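Local coordinates for cell division control protein 45 cdc45 putative (Entamoeba histolytica, PDB 6CC2), which probably acts in DNA replication as the Cdc45 subunit of the replicative helicase, at residues Y104-N116 with D174-A186. Sequence-based numbering, arbitrary orientation.
Sequences YIIDSHRPFNKLN and DGEFYSESVGRVA. With EDO (1,2-ethanediol), chain E.
Arg110 runs along residues 177-179, touching Phe177 with CB and Ser179 with CG. Its CB sits over the face of the Phe177 ring, 3.8 Å from the centroid, a CH-pi contact; with Phe177 CG between its backbone N and carbonyl carbon (chi1 56°), the ring comes in over Arg110. CG moves on to Ser179 CB at 3.6 Å, and CD lies over the Phe112 ring. The chain bends at chi2 (-74°), and NE and CZ stay by Ser179 CB, the guanidinium lying flat between that atom on one face and Phe112 CZ on the other. At the tip Arg110 NH2 donates to Asp107 O at 2.8 Å. It also donates to His109 O, while NH1 gives to a water that bridges to Glu180 O. Along the backbone, a two-stranded antiparallel ladder pairs Arg110 with Phe177 and closes in a classic beta bulge: Arg110 O accepts from Phe177 N and, at 2.6 Å, from Glu176 N. On the His109 and Tyr178 face, His109 ND1 donates to the syn lone pair of Asp107 OD1 (2.7 Å), and one water joins His109 NE2 to Tyr178 OH. Carbonyls and water thus solvate the Arg110 charge, with no salt bridge across the contact.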
ATOM      1  N   TYR A 104     -21.333  -7.983  -3.248  1.00 22.56           N
ATOM      2  CA  TYR A 104     -20.808  -7.695  -1.922  1.00 21.56           C
ATOM      3  C   TYR A 104     -19.586  -6.811  -2.049  1.00 19.55           C
ATOM      4  O   TYR A 104     -18.791  -6.939  -2.991  1.00 21.78           O
ATOM      5  CB  TYR A 104     -20.464  -8.983  -1.159  1.00 23.27           C
ATOM      6  CG  TYR A 104     -21.684  -9.829  -0.891  1.00 22.66           C
ATOM      7  CD1 TYR A 104     -22.637  -9.412   0.031  1.00 24.38           C
ATOM      8  CD2 TYR A 104     -21.893 -11.023  -1.556  1.00 25.76           C
ATOM      9  CE1 TYR A 104     -23.782 -10.170   0.276  1.00 28.39           C
ATOM     10  CE2 TYR A 104     -23.025 -11.784  -1.313  1.00 27.16           C
ATOM     11  CZ  TYR A 104     -23.961 -11.356  -0.402  1.00 30.55           C
ATOM     12  OH  TYR A 104     -25.095 -12.099  -0.161  1.00 32.44           O
ATOM     13  N   ILE A 105     -19.425  -5.918  -1.083  1.00 19.96           N
ATOM     14  CA  ILE A 105     -18.318  -4.976  -1.069  1.00 20.48           C
ATOM     15  C   ILE A 105     -17.626  -5.044   0.287  1.00 19.05           C
ATOM     16  O   ILE A 105     -18.269  -4.901   1.332  1.00 19.55           O
ATOM     17  CB  ILE A 105     -18.798  -3.543  -1.368  1.00 20.88           C
ATOM     18  CG1 ILE A 105     -19.406  -3.483  -2.770  1.00 23.45           C
ATOM     19  CG2 ILE A 105     -17.634  -2.560  -1.222  1.00 18.64           C
ATOM     20  CD1 ILE A 105     -20.021  -2.129  -3.106  1.00 25.27           C
ATOM     21  N   ILE A 106     -16.309  -5.262   0.265  1.00 18.28           N
ATOM     22  CA  ILE A 106     -15.471  -5.202   1.455  1.00 19.85           C
ATOM     23  C   ILE A 106     -14.423  -4.125   1.160  1.00 17.75           C
ATOM     24  O   ILE A 106     -13.455  -4.374   0.444  1.00 20.44           O
ATOM     25  CB  ILE A 106     -14.809  -6.533   1.783  1.00 20.32           C
ATOM     26  CG1 ILE A 106     -15.835  -7.639   1.943  1.00 22.46           C
ATOM     27  CG2 ILE A 106     -13.992  -6.418   3.094  1.00 22.09           C
ATOM     28  CD1 ILE A 106     -15.222  -9.030   2.146  1.00 24.64           C
ATOM     29  N   ASP A 107     -14.621  -2.933   1.707  1.00 19.32           N
ATOM     30  CA  ASP A 107     -13.816  -1.763   1.319  1.00 18.37           C
ATOM     31  C   ASP A 107     -13.502  -0.969   2.578  1.00 22.54           C
ATOM     32  O   ASP A 107     -14.379  -0.749   3.420  1.00 24.43           O
ATOM     33  CB  ASP A 107     -14.595  -0.913   0.304  1.00 19.14           C
ATOM     34  CG  ASP A 107     -13.785   0.206  -0.286  1.00 23.03           C
ATOM     35  OD1 ASP A 107     -12.632   0.421   0.160  1.00 23.81           O
ATOM     36  OD2 ASP A 107     -14.295   0.898  -1.206  1.00 25.40           O
ATOM     37  N   SER A 108     -12.254  -0.538   2.707  1.00 20.23           N
ATOM     38  CA  SER A 108     -11.842   0.226   3.878  1.00 19.19           C
ATOM     39  C   SER A 108     -12.110   1.727   3.761  1.00 20.97           C
ATOM     40  O   SER A 108     -12.007   2.431   4.771  1.00 19.74           O
ATOM     41  CB  SER A 108     -10.343   0.012   4.151  1.00 22.83           C
ATOM     42  OG  SER A 108      -9.551   0.562   3.101  1.00 22.91           O
ATOM     43  N   HIS A 109     -12.445   2.222   2.567  1.00 22.94           N
ATOM     44  CA  HIS A 109     -12.769   3.639   2.411  1.00 23.27           C
ATOM     45  C   HIS A 109     -14.036   4.003   3.172  1.00 23.29           C
ATOM     46  O   HIS A 109     -14.983   3.219   3.233  1.00 22.11           O
ATOM     47  CB  HIS A 109     -12.980   3.977   0.932  1.00 22.47           C
ATOM     48  CG  HIS A 109     -11.740   3.872   0.101  1.00 28.03           C
ATOM     49  ND1 HIS A 109     -11.322   2.688  -0.471  1.00 29.90           N
ATOM     50  CD2 HIS A 109     -10.830   4.811  -0.261  1.00 30.99           C
ATOM     51  CE1 HIS A 109     -10.204   2.900  -1.146  1.00 30.67           C
ATOM     52  NE2 HIS A 109      -9.887   4.182  -1.037  1.00 30.69           N
ATOM     53  N   ARG A 110     -14.055   5.207   3.743  1.00 21.04           N
ATOM     54  CA  ARG A 110     -15.251   5.749   4.388  1.00 21.78           C
ATOM     55  C   ARG A 110     -15.360   7.231   4.056  1.00 24.82           C
ATOM     56  O   ARG A 110     -14.343   7.883   3.791  1.00 23.04           O
ATOM     57  CB  ARG A 110     -15.212   5.589   5.919  1.00 22.41           C
ATOM     58  CG  ARG A 110     -15.181   4.152   6.410  1.00 27.23           C
ATOM     59  CD  ARG A 110     -16.540   3.478   6.259  1.00 27.75           C
ATOM     60  NE  ARG A 110     -16.546   2.197   6.980  1.00 28.89           N
ATOM     61  CZ  ARG A 110     -15.956   1.092   6.535  1.00 28.10           C
ATOM     62  NH1 ARG A 110     -15.974  -0.006   7.270  1.00 29.47           N
ATOM     63  NH2 ARG A 110     -15.332   1.092   5.363  1.00 24.22           N
ATOM     64  N   PRO A 111     -16.576   7.798   4.078  1.00 24.51           N
ATOM     65  CA  PRO A 111     -17.871   7.123   4.264  1.00 23.84           C
ATOM     66  C   PRO A 111     -18.287   6.285   3.060  1.00 22.94           C
ATOM     67  O   PRO A 111     -17.808   6.493   1.954  1.00 22.81           O
ATOM     68  CB  PRO A 111     -18.847   8.274   4.467  1.00 28.43           C
ATOM     69  CG  PRO A 111     -18.228   9.417   3.732  1.00 31.33           C
ATOM     70  CD  PRO A 111     -16.747   9.256   3.968  1.00 26.99           C
ATOM     71  N   PHE A 112     -19.183   5.329   3.279  1.00 26.43           N
ATOM     72  CA  PHE A 112     -19.818   4.639   2.166  1.00 24.17           C
ATOM     73  C   PHE A 112     -20.682   5.608   1.361  1.00 25.47           C
ATOM     74  O   PHE A 112     -21.250   6.568   1.897  1.00 25.36           O
ATOM     75  CB  PHE A 112     -20.678   3.500   2.683  1.00 23.11           C
ATOM     76  CG  PHE A 112     -19.910   2.375   3.312  1.00 24.00           C
ATOM     77  CD1 PHE A 112     -18.825   1.801   2.664  1.00 26.04           C
ATOM     78  CD2 PHE A 112     -20.301   1.868   4.537  1.00 26.95           C
ATOM     79  CE1 PHE A 112     -18.132   0.747   3.243  1.00 26.89           C
ATOM     80  CE2 PHE A 112     -19.613   0.815   5.118  1.00 26.18           C
ATOM     81  CZ  PHE A 112     -18.536   0.261   4.480  1.00 25.24           C
ATOM     82  N   ASN A 113     -20.782   5.354   0.061  1.00 24.68           N
ATOM     83  CA  ASN A 113     -21.721   6.104  -0.769  1.00 24.51           C
ATOM     84  C   ASN A 113     -23.152   5.891  -0.278  1.00 25.11           C
ATOM     85  O   ASN A 113     -23.576   4.763  -0.034  1.00 26.40           O
ATOM     86  CB  ASN A 113     -21.589   5.675  -2.231  1.00 24.71           C
ATOM     87  CG  ASN A 113     -22.636   6.323  -3.127  1.00 29.03           C
ATOM     88  OD1 ASN A 113     -23.749   5.833  -3.249  1.00 32.13           O
ATOM     89  ND2 ASN A 113     -22.273   7.433  -3.758  1.00 31.92           N
ATOM     90  N   LYS A 114     -23.902   6.988  -0.147  1.00 26.17           N
ATOM     91  CA  LYS A 114     -25.230   6.910   0.458  1.00 26.77           C
ATOM     92  C   LYS A 114     -26.172   6.041  -0.361  1.00 29.89           C
ATOM     93  O   LYS A 114     -27.028   5.340   0.200  1.00 32.63           O
ATOM     94  CB  LYS A 114     -25.800   8.308   0.655  1.00 36.33           C
ATOM     95  CG  LYS A 114     -25.193   9.044   1.849  1.00 57.88           C
ATOM     96  CD  LYS A 114     -25.563  10.526   1.860  1.00 76.48           C
ATOM     97  CE  LYS A 114     -27.061  10.740   2.005  1.00 85.43           C
ATOM     98  NZ  LYS A 114     -27.413  12.187   1.968  1.00 88.70           N
ATOM     99  N   LEU A 115     -26.060   6.084  -1.690  1.00 32.25           N
ATOM    100  CA  LEU A 115     -26.945   5.257  -2.506  1.00 33.97           C
ATOM    101  C   LEU A 115     -26.547   3.789  -2.432  1.00 29.33           C
ATOM    102  O   LEU A 115     -27.407   2.906  -2.558  1.00 32.01           O
ATOM    103  CB  LEU A 115     -26.953   5.752  -3.948  1.00 39.28           C
ATOM    104  CG  LEU A 115     -27.517   7.155  -4.146  1.00 48.05           C
ATOM    105  CD1 LEU A 115     -27.394   7.573  -5.610  1.00 55.14           C
ATOM    106  CD2 LEU A 115     -28.958   7.256  -3.692  1.00 48.62           C
ATOM    107  N   ASN A 116     -25.260   3.509  -2.195  1.00 25.13           N
ATOM    108  CA  ASN A 116     -24.838   2.149  -1.862  1.00 25.71           C
ATOM    109  C   ASN A 116     -25.490   1.682  -0.565  1.00 29.47           C
ATOM    110  O   ASN A 116     -25.910   0.525  -0.448  1.00 32.75           O
ATOM    111  CB  ASN A 116     -23.320   2.076  -1.721  1.00 27.05           C
ATOM    112  CG  ASN A 116     -22.577   2.118  -3.071  1.00 28.15           C
ATOM    113  OD1 ASN A 116     -23.173   2.269  -4.140  1.00 27.61           O
ATOM    114  ND2 ASN A 116     -21.268   1.986  -3.006  1.00 25.49           N
ATOM    115  N   ASP A 174     -17.040   9.374  -2.468  1.00 36.69           N
ATOM    116  CA  ASP A 174     -17.316  10.038  -1.207  1.00 35.89           C
ATOM    117  C   ASP A 174     -16.230   9.797  -0.172  1.00 34.18           C
ATOM    118  O   ASP A 174     -16.362  10.269   0.961  1.00 36.41           O
ATOM    119  CB  ASP A 174     -18.664   9.565  -0.648  1.00 40.28           C
ATOM    120  CG  ASP A 174     -19.839  10.049  -1.481  1.00 48.29           C
ATOM    121  OD1 ASP A 174     -19.736  11.137  -2.087  1.00 48.17           O
ATOM    122  OD2 ASP A 174     -20.866   9.342  -1.527  1.00 48.93           O
ATOM    123  N   GLY A 175     -15.162   9.090  -0.534  1.00 31.77           N
ATOM    124  CA  GLY A 175     -14.179   8.692   0.458  1.00 31.18           C
ATOM    125  C   GLY A 175     -13.479   9.889   1.081  1.00 27.91           C
ATOM    126  O   GLY A 175     -13.100  10.843   0.397  1.00 29.29           O
ATOM    127  N   GLU A 176     -13.325   9.834   2.411  1.00 24.10           N
ATOM    128  CA  GLU A 176     -12.627  10.867   3.161  1.00 23.83           C
ATOM    129  C   GLU A 176     -11.584  10.319   4.120  1.00 24.18           C
ATOM    130  O   GLU A 176     -10.743  11.083   4.579  1.00 24.72           O
ATOM    131  CB  GLU A 176     -13.613  11.741   3.968  1.00 30.79           C
ATOM    132  CG  GLU A 176     -14.608  12.512   3.115  1.00 46.09           C
ATOM    133  CD  GLU A 176     -15.590  13.324   3.948  1.00 58.28           C
ATOM    134  OE1 GLU A 176     -15.310  13.568   5.143  1.00 58.31           O
ATOM    135  OE2 GLU A 176     -16.647  13.713   3.406  1.00 61.90           O
ATOM    136  N   PHE A 177     -11.611   9.038   4.447  1.00 21.68           N
ATOM    137  CA  PHE A 177     -10.620   8.455   5.340  1.00 22.55           C
ATOM    138  C   PHE A 177     -10.709   6.941   5.200  1.00 20.18           C
ATOM    139  O   PHE A 177     -11.522   6.424   4.431  1.00 20.55           O
ATOM    140  CB  PHE A 177     -10.832   8.902   6.793  1.00 23.85           C
ATOM    141  CG  PHE A 177     -12.193   8.600   7.333  1.00 25.34           C
ATOM    142  CD1 PHE A 177     -13.230   9.474   7.131  1.00 33.71           C
ATOM    143  CD2 PHE A 177     -12.430   7.415   8.019  1.00 24.10           C
ATOM    144  CE1 PHE A 177     -14.484   9.197   7.617  1.00 37.50           C
ATOM    145  CE2 PHE A 177     -13.698   7.158   8.516  1.00 26.71           C
ATOM    146  CZ  PHE A 177     -14.704   8.033   8.301  1.00 30.76           C
ATOM    147  N   TYR A 178      -9.834   6.237   5.921  1.00 18.67           N
ATOM    148  CA  TYR A 178      -9.739   4.791   5.874  1.00 19.44           C
ATOM    149  C   TYR A 178     -10.077   4.207   7.237  1.00 23.56           C
ATOM    150  O   TYR A 178      -9.621   4.711   8.277  1.00 25.05           O
ATOM    151  CB  TYR A 178      -8.346   4.301   5.444  1.00 18.37           C
ATOM    152  CG  TYR A 178      -7.933   4.812   4.089  1.00 20.83           C
ATOM    153  CD1 TYR A 178      -7.349   6.078   3.949  1.00 22.57           C
ATOM    154  CD2 TYR A 178      -8.131   4.069   2.960  1.00 21.98           C
ATOM    155  CE1 TYR A 178      -6.993   6.553   2.724  1.00 23.21           C
ATOM    156  CE2 TYR A 178      -7.755   4.537   1.716  1.00 22.50           C
ATOM    157  CZ  TYR A 178      -7.191   5.792   1.610  1.00 27.20           C
ATOM    158  OH  TYR A 178      -6.815   6.270   0.368  1.00 35.55           O
ATOM    159  N   SER A 179     -10.892   3.153   7.219  1.00 21.94           N
ATOM    160  CA  SER A 179     -11.293   2.444   8.425  1.00 20.93           C
ATOM    161  C   SER A 179     -10.696   1.041   8.424  1.00 19.56           C
ATOM    162  O   SER A 179      -9.588   0.821   7.910  1.00 19.76           O
ATOM    163  CB  SER A 179     -12.815   2.426   8.523  1.00 23.81           C
ATOM    164  OG  SER A 179     -13.237   1.956   9.808  1.00 25.27           O
ATOM    165  N   GLU A 180     -11.442   0.076   8.955  1.00 20.33           N
ATOM    166  CA  GLU A 180     -10.904  -1.257   9.203  1.00 20.42           C
ATOM    167  C   GLU A 180     -10.317  -1.924   7.963  1.00 19.26           C
ATOM    168  O   GLU A 180     -10.883  -1.883   6.864  1.00 20.51           O
ATOM    169  CB  GLU A 180     -12.018  -2.139   9.779  1.00 27.97           C
ATOM    170  CG  GLU A 180     -11.553  -3.435  10.376  1.00 39.01           C
ATOM    171  CD  GLU A 180     -12.634  -4.074  11.217  1.00 46.13           C
ATOM    172  OE1 GLU A 180     -13.783  -4.147  10.732  1.00 39.63           O
ATOM    173  OE2 GLU A 180     -12.339  -4.474  12.365  1.00 53.55           O
ATOM    174  N   SER A 181      -9.184  -2.593   8.166  1.00 18.21           N
ATOM    175  CA  SER A 181      -8.524  -3.366   7.108  1.00 18.11           C
ATOM    176  C   SER A 181      -9.496  -4.346   6.471  1.00 18.62           C
ATOM    177  O   SER A 181     -10.319  -4.938   7.160  1.00 19.60           O
ATOM    178  CB  SER A 181      -7.337  -4.119   7.734  1.00 18.51           C
ATOM    179  OG  SER A 181      -7.142  -5.391   7.193  1.00 19.84           O
ATOM    180  N   VAL A 182      -9.399  -4.505   5.150  1.00 16.52           N
ATOM    181  CA  VAL A 182     -10.296  -5.441   4.467  1.00 16.08           C
ATOM    182  C   VAL A 182      -9.937  -6.886   4.813  1.00 18.95           C
ATOM    183  O   VAL A 182     -10.816  -7.777   4.873  1.00 19.42           O
ATOM    184  CB  VAL A 182     -10.323  -5.207   2.948  1.00 18.86           C
ATOM    185  CG1 VAL A 182     -10.954  -3.844   2.638  1.00 20.63           C
ATOM    186  CG2 VAL A 182      -8.901  -5.290   2.325  1.00 19.92           C
ATOM    187  N   GLY A 183      -8.668  -7.168   5.035  1.00 19.97           N
ATOM    188  CA  GLY A 183      -8.288  -8.476   5.552  1.00 19.58           C
ATOM    189  C   GLY A 183      -8.859  -8.760   6.921  1.00 20.13           C
ATOM    190  O   GLY A 183      -9.221  -9.904   7.227  1.00 20.73           O
ATOM    191  N   ARG A 184      -8.970  -7.732   7.760  1.00 18.24           N
ATOM    192  CA  ARG A 184      -9.557  -7.902   9.078  1.00 20.77           C
ATOM    193  C   ARG A 184     -11.034  -8.285   8.980  1.00 21.76           C
ATOM    194  O   ARG A 184     -11.529  -9.096   9.773  1.00 22.46           O
ATOM    195  CB  ARG A 184      -9.382  -6.609   9.881  1.00 19.97           C
ATOM    196  CG  ARG A 184     -10.140  -6.555  11.147  1.00 22.31           C
ATOM    197  CD  ARG A 184      -9.604  -7.533  12.194  1.00 32.07           C
ATOM    198  NE  ARG A 184     -10.182  -7.247  13.506  1.00 35.84           N
ATOM    199  CZ  ARG A 184      -9.632  -6.436  14.407  1.00 35.29           C
ATOM    200  NH1 ARG A 184      -8.472  -5.842  14.160  1.00 34.09           N
ATOM    201  NH2 ARG A 184     -10.236  -6.231  15.563  1.00 33.45           N
ATOM    202  N   VAL A 185     -11.751  -7.715   8.006  1.00 20.31           N
ATOM    203  CA  VAL A 185     -13.151  -8.074   7.813  1.00 21.88           C
ATOM    204  C   VAL A 185     -13.272  -9.535   7.396  1.00 22.26           C
ATOM    205  O   VAL A 185     -14.162 -10.255   7.865  1.00 21.90           O
ATOM    206  CB  VAL A 185     -13.813  -7.141   6.785  1.00 25.00           C
ATOM    207  CG1 VAL A 185     -15.240  -7.632   6.466  1.00 27.43           C
ATOM    208  CG2 VAL A 185     -13.859  -5.721   7.294  1.00 25.33           C
ATOM    209  N   ALA A 186     -12.397  -9.992   6.494  1.00 21.83           N
ATOM    210  CA  ALA A 186     -12.436 -11.399   6.091  1.00 20.20           C
ATOM    211  C   ALA A 186     -12.178 -12.307   7.290  1.00 19.69           C
ATOM    212  O   ALA A 186     -12.865 -13.334   7.467  1.00 19.96           O
ATOM    213  CB  ALA A 186     -11.426 -11.668   4.983  1.00 17.52           C
TER
HETATM  214  C1  EDO E 604      -9.610   5.359  12.429  1.00 52.00           C
HETATM  215  O1  EDO E 604     -10.514   5.917  11.466  1.00 50.40           O
HETATM  216  C2  EDO E 604      -9.102   4.004  11.941  1.00 48.46           C
HETATM  217  O2  EDO E 604      -8.418   4.152  10.693  1.00 36.99           O
HETATM  218  O   HOH W   1     -13.599  -1.722   6.378  1.00 33.32           O
HETATM  219  O   HOH W   2      -7.179   4.641  -1.636  1.00 44.35           O
HETATM  220  O   HOH W   3     -21.830   9.556   1.619  1.00 48.58           O
HETATM  221  O   HOH W   4     -23.057   9.724  -0.531  1.00 40.79           O